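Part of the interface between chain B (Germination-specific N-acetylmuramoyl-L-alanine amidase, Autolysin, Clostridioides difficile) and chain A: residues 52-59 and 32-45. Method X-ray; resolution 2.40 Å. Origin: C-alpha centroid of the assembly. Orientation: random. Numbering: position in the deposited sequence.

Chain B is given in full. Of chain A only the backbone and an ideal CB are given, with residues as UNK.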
# COMPACT_ATOMS: atom_id res chain seq x y z
N LEU B 52 8.72 5.35 -24.70
CA LEU B 52 8.72 6.22 -23.52
C LEU B 52 7.68 7.33 -23.66
O LEU B 52 7.00 7.68 -22.69
CB LEU B 52 10.12 6.80 -23.32
CG LEU B 52 10.44 7.74 -22.14
CD1 LEU B 52 9.90 7.16 -20.82
CD2 LEU B 52 11.95 8.00 -22.04
N ARG B 53 7.56 7.90 -24.85
CA ARG B 53 6.49 8.84 -25.16
C ARG B 53 5.12 8.25 -24.82
O ARG B 53 4.27 8.92 -24.22
CB ARG B 53 6.57 9.23 -26.65
CG ARG B 53 5.58 10.27 -27.10
CD ARG B 53 4.28 9.64 -27.59
NE ARG B 53 3.49 10.55 -28.41
CZ ARG B 53 3.65 10.70 -29.71
NH1 ARG B 53 4.58 9.99 -30.34
NH2 ARG B 53 2.87 11.55 -30.39
N GLU B 54 4.87 7.01 -25.24
CA GLU B 54 3.58 6.40 -24.93
C GLU B 54 3.38 6.25 -23.41
O GLU B 54 2.30 6.57 -22.88
CB GLU B 54 3.43 5.06 -25.64
CG GLU B 54 3.17 5.25 -27.10
CD GLU B 54 3.08 3.95 -27.87
OE1 GLU B 54 3.31 2.87 -27.27
OE2 GLU B 54 2.78 4.03 -29.09
N LEU B 55 4.41 5.80 -22.70
CA LEU B 55 4.30 5.68 -21.24
C LEU B 55 3.94 7.02 -20.61
O LEU B 55 3.03 7.10 -19.78
CB LEU B 55 5.60 5.15 -20.64
CG LEU B 55 5.83 3.66 -20.91
CD1 LEU B 55 7.26 3.25 -20.56
CD2 LEU B 55 4.82 2.80 -20.17
N ILE B 56 4.64 8.08 -20.99
CA ILE B 56 4.46 9.36 -20.32
C ILE B 56 3.10 9.96 -20.67
O ILE B 56 2.39 10.47 -19.79
CB ILE B 56 5.62 10.30 -20.67
CG1 ILE B 56 6.91 9.85 -20.00
CG2 ILE B 56 5.25 11.78 -20.34
CD1 ILE B 56 8.20 10.47 -20.63
N GLU B 57 2.73 9.95 -21.95
CA GLU B 57 1.48 10.56 -22.35
C GLU B 57 0.29 9.82 -21.77
O GLU B 57 -0.70 10.44 -21.37
CB GLU B 57 1.38 10.64 -23.87
CG GLU B 57 2.45 11.51 -24.50
CD GLU B 57 2.12 11.97 -25.92
OE1 GLU B 57 1.39 11.25 -26.65
OE2 GLU B 57 2.60 13.08 -26.30
N SER B 58 0.36 8.48 -21.70
CA SER B 58 -0.78 7.75 -21.14
C SER B 58 -0.93 7.98 -19.65
O SER B 58 -1.99 7.67 -19.10
CB SER B 58 -0.68 6.24 -21.43
OG SER B 58 0.49 5.67 -20.88
N SER B 59 0.10 8.54 -19.00
CA SER B 59 0.10 8.96 -17.60
C SER B 59 -0.21 10.44 -17.40
O SER B 59 0.03 10.97 -16.31
CB SER B 59 1.47 8.70 -16.98
OG SER B 59 1.68 7.32 -16.80
N UNK A 32 -6.88 11.53 -26.87
CA UNK A 32 -5.97 12.07 -27.88
C UNK A 32 -4.99 13.02 -27.20
O UNK A 32 -5.40 13.94 -26.47
CB UNK A 32 -6.74 12.78 -28.99
N UNK A 33 -3.70 12.80 -27.42
CA UNK A 33 -2.64 13.64 -26.86
C UNK A 33 -1.90 14.28 -28.01
O UNK A 33 -1.52 13.59 -28.97
CB UNK A 33 -1.69 12.84 -25.97
N UNK A 34 -1.74 15.60 -27.95
CA UNK A 34 -1.18 16.36 -29.06
C UNK A 34 0.05 17.10 -28.55
O UNK A 34 -0.08 18.18 -27.95
CB UNK A 34 -2.21 17.33 -29.65
N UNK A 35 1.24 16.56 -28.80
CA UNK A 35 2.47 17.30 -28.51
C UNK A 35 2.84 18.23 -29.65
O UNK A 35 1.96 18.90 -30.19
CB UNK A 35 3.62 16.33 -28.23
N UNK A 36 4.11 18.23 -30.08
CA UNK A 36 4.59 19.16 -31.10
C UNK A 36 4.70 18.52 -32.47
O UNK A 36 5.32 19.09 -33.38
CB UNK A 36 5.95 19.73 -30.69
N UNK A 37 4.07 17.37 -32.65
CA UNK A 37 4.23 16.46 -33.78
C UNK A 37 2.86 15.82 -33.98
O UNK A 37 1.84 16.49 -33.82
CB UNK A 37 5.32 15.42 -33.54
N UNK A 38 2.82 14.59 -34.45
CA UNK A 38 1.54 13.93 -34.65
C UNK A 38 0.83 13.67 -33.32
O UNK A 38 1.48 13.30 -32.34
CB UNK A 38 1.74 12.62 -35.41
N UNK A 39 -0.49 13.82 -33.26
CA UNK A 39 -1.23 13.32 -32.10
C UNK A 39 -1.03 11.82 -31.95
O UNK A 39 -0.56 11.13 -32.86
CB UNK A 39 -2.72 13.65 -32.23
N UNK A 40 -1.32 11.33 -30.75
CA UNK A 40 -1.28 9.91 -30.43
C UNK A 40 -2.56 9.56 -29.69
O UNK A 40 -3.12 10.40 -28.97
CB UNK A 40 -0.04 9.56 -29.60
N UNK A 41 -3.03 8.34 -29.87
CA UNK A 41 -4.30 7.97 -29.27
C UNK A 41 -4.11 6.82 -28.29
O UNK A 41 -3.18 6.02 -28.41
CB UNK A 41 -5.31 7.59 -30.35
N UNK A 42 -4.92 6.81 -27.24
CA UNK A 42 -4.86 5.79 -26.22
C UNK A 42 -6.28 5.41 -25.86
O UNK A 42 -7.19 6.22 -26.00
CB UNK A 42 -4.08 6.27 -24.99
N UNK A 43 -6.48 4.17 -25.41
CA UNK A 43 -7.75 3.80 -24.80
C UNK A 43 -7.47 3.23 -23.42
O UNK A 43 -6.65 2.32 -23.26
CB UNK A 43 -8.51 2.80 -25.67
N UNK A 44 -8.13 3.80 -22.43
CA UNK A 44 -8.02 3.36 -21.05
C UNK A 44 -9.40 2.95 -20.59
O UNK A 44 -10.41 3.37 -21.16
CB UNK A 44 -7.43 4.45 -20.15
N UNK A 45 -9.44 2.11 -19.57
CA UNK A 45 -10.64 1.93 -18.77
C UNK A 45 -10.43 2.66 -17.45
O UNK A 45 -9.38 2.52 -16.81
CB UNK A 45 -10.95 0.45 -18.55

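Chain B presents one side of its helix to a hairpin of chain A. Arg B53, Glu B54, Glu B57 and Ser B58 make the contact; only Glu B57 has its CA-to-CB bond toward chain A. Arg B53 NE donates to Glu B57 OE1 at 2.8 Å in a salt bridge, so the two charges are paired within the helix.

Positions 32, 36, 43 and 45 are out of reach of chain B, and positions 34 and 41 point away, so the choice is open; the residues are Glu A32, Asn A36, Val A43, Ile A45, Val A34 and Asn A41.

At position 33, CA-to-CB points toward the helix and the ideal CB lies 3.5 Å from Glu B57 OE1. The space is short, which suits a small or beta-branched residue in this extended backbone. Val A33 fills it, its CG1 packing 3.3 Å from Glu B57 CD.

Position 35 has phi/psi of -85/-133, unusual for a residue with a side chain, and an ideal CB would sit 3.9 Å from Glu B57 OE2. Glycine suits both facts, although the limited room might admit alanine. It is Gly A35, whose N donates to water 1 at 3.0 Å; this water also accepts from Arg B53 NH2 at 3.1 Å and lies 2.9 Å from Glu B57 OE2.

Position 37 starts toward chain B but has no close partner, so a long polar chain can turn outward, as Lys A37 does. At position 38, CB points sideways, 5.3 Å from Arg B53 NH2, so small polar residues fit and the backbone matters more: O of Ser A38 lies 3.0 Å from Arg B53 NH2, at the edge of the guanidinium. Position 39 points away; its phi of -60° is compatible with proline, and it is Pro A39.

Position 40 faces the helix, its CB 3.6 Å from Arg B53 NH2 and 3.7 Å from Glu B57 OE1, with the carboxylate of Glu B54 farther along. A donor of moderate length is favoured: histidine, glutamine or a lysine. His A40 places CB over one face of the guanidinium, and its NE2 donates to Glu B54 OE2 at 2.8 Å.

Position 42 points toward the helix with CB 4.9 Å from Ser B58 CB, leaving room for a large side chain, preferably ending in a donor for Glu B57. Tyr A42 lays one ring face under Ser B58 N, and its OH donates to Glu B57 OE1 at 2.9 Å.

Position 44 points toward Ser B58 across a wider gap, suiting leucine or methionine; Leu A44 brings CD2 to 4.0 Å from Ser B58 O.

Chain A (32-45) EVVGNKSPHNYVLI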
# COMPACT_ATOMS: atom_id res chain seq x y z
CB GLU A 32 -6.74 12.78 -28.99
CG GLU A 32 -5.83 13.24 -30.12
CD GLU A 32 -6.47 14.27 -31.08
OE1 GLU A 32 -6.86 15.38 -30.63
OE2 GLU A 32 -6.55 13.98 -32.30
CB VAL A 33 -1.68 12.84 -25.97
CG1 VAL A 33 -0.64 13.76 -25.33
CG2 VAL A 33 -2.48 12.06 -24.89
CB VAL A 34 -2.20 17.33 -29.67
CG1 VAL A 34 -1.59 18.05 -30.86
CG2 VAL A 34 -3.46 16.59 -30.06
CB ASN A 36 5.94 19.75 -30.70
CG ASN A 36 7.00 18.66 -30.52
OD1 ASN A 36 6.72 17.58 -29.96
ND2 ASN A 36 8.21 18.93 -31.00
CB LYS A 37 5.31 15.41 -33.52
CG LYS A 37 6.72 15.92 -33.31
CD LYS A 37 7.24 16.61 -34.55
CE LYS A 37 8.69 16.93 -34.38
NZ LYS A 37 9.15 17.95 -35.35
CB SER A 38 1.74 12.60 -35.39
OG SER A 38 2.49 12.81 -36.58
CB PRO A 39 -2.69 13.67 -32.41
CG PRO A 39 -2.74 13.95 -33.85
CD PRO A 39 -1.38 14.41 -34.27
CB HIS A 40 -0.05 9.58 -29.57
CG HIS A 40 0.52 8.22 -29.82
ND1 HIS A 40 1.38 7.96 -30.87
CD2 HIS A 40 0.37 7.04 -29.17
CE1 HIS A 40 1.73 6.69 -30.85
NE2 HIS A 40 1.13 6.11 -29.83
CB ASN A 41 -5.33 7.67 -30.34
CG ASN A 41 -5.72 8.94 -31.11
OD1 ASN A 41 -6.26 9.87 -30.54
ND2 ASN A 41 -5.40 8.99 -32.39
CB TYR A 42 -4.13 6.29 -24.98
CG TYR A 42 -2.77 6.84 -25.28
CD1 TYR A 42 -1.65 6.03 -25.22
CD2 TYR A 42 -2.61 8.18 -25.62
CE1 TYR A 42 -0.40 6.53 -25.49
CE2 TYR A 42 -1.37 8.69 -25.88
CZ TYR A 42 -0.27 7.86 -25.83
OH TYR A 42 0.98 8.39 -26.10
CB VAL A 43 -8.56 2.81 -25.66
CG1 VAL A 43 -9.80 2.39 -24.94
CG2 VAL A 43 -8.94 3.46 -26.97
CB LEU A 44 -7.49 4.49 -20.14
CG LEU A 44 -6.07 4.98 -20.45
CD1 LEU A 44 -6.07 6.08 -21.52
CD2 LEU A 44 -5.35 5.44 -19.21
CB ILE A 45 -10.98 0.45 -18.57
CG1 ILE A 45 -11.22 -0.17 -19.95
CG2 ILE A 45 -12.21 0.30 -17.69
CD1 ILE A 45 -11.14 -1.64 -19.99
O HOH W 1 1.14 13.57 -28.80
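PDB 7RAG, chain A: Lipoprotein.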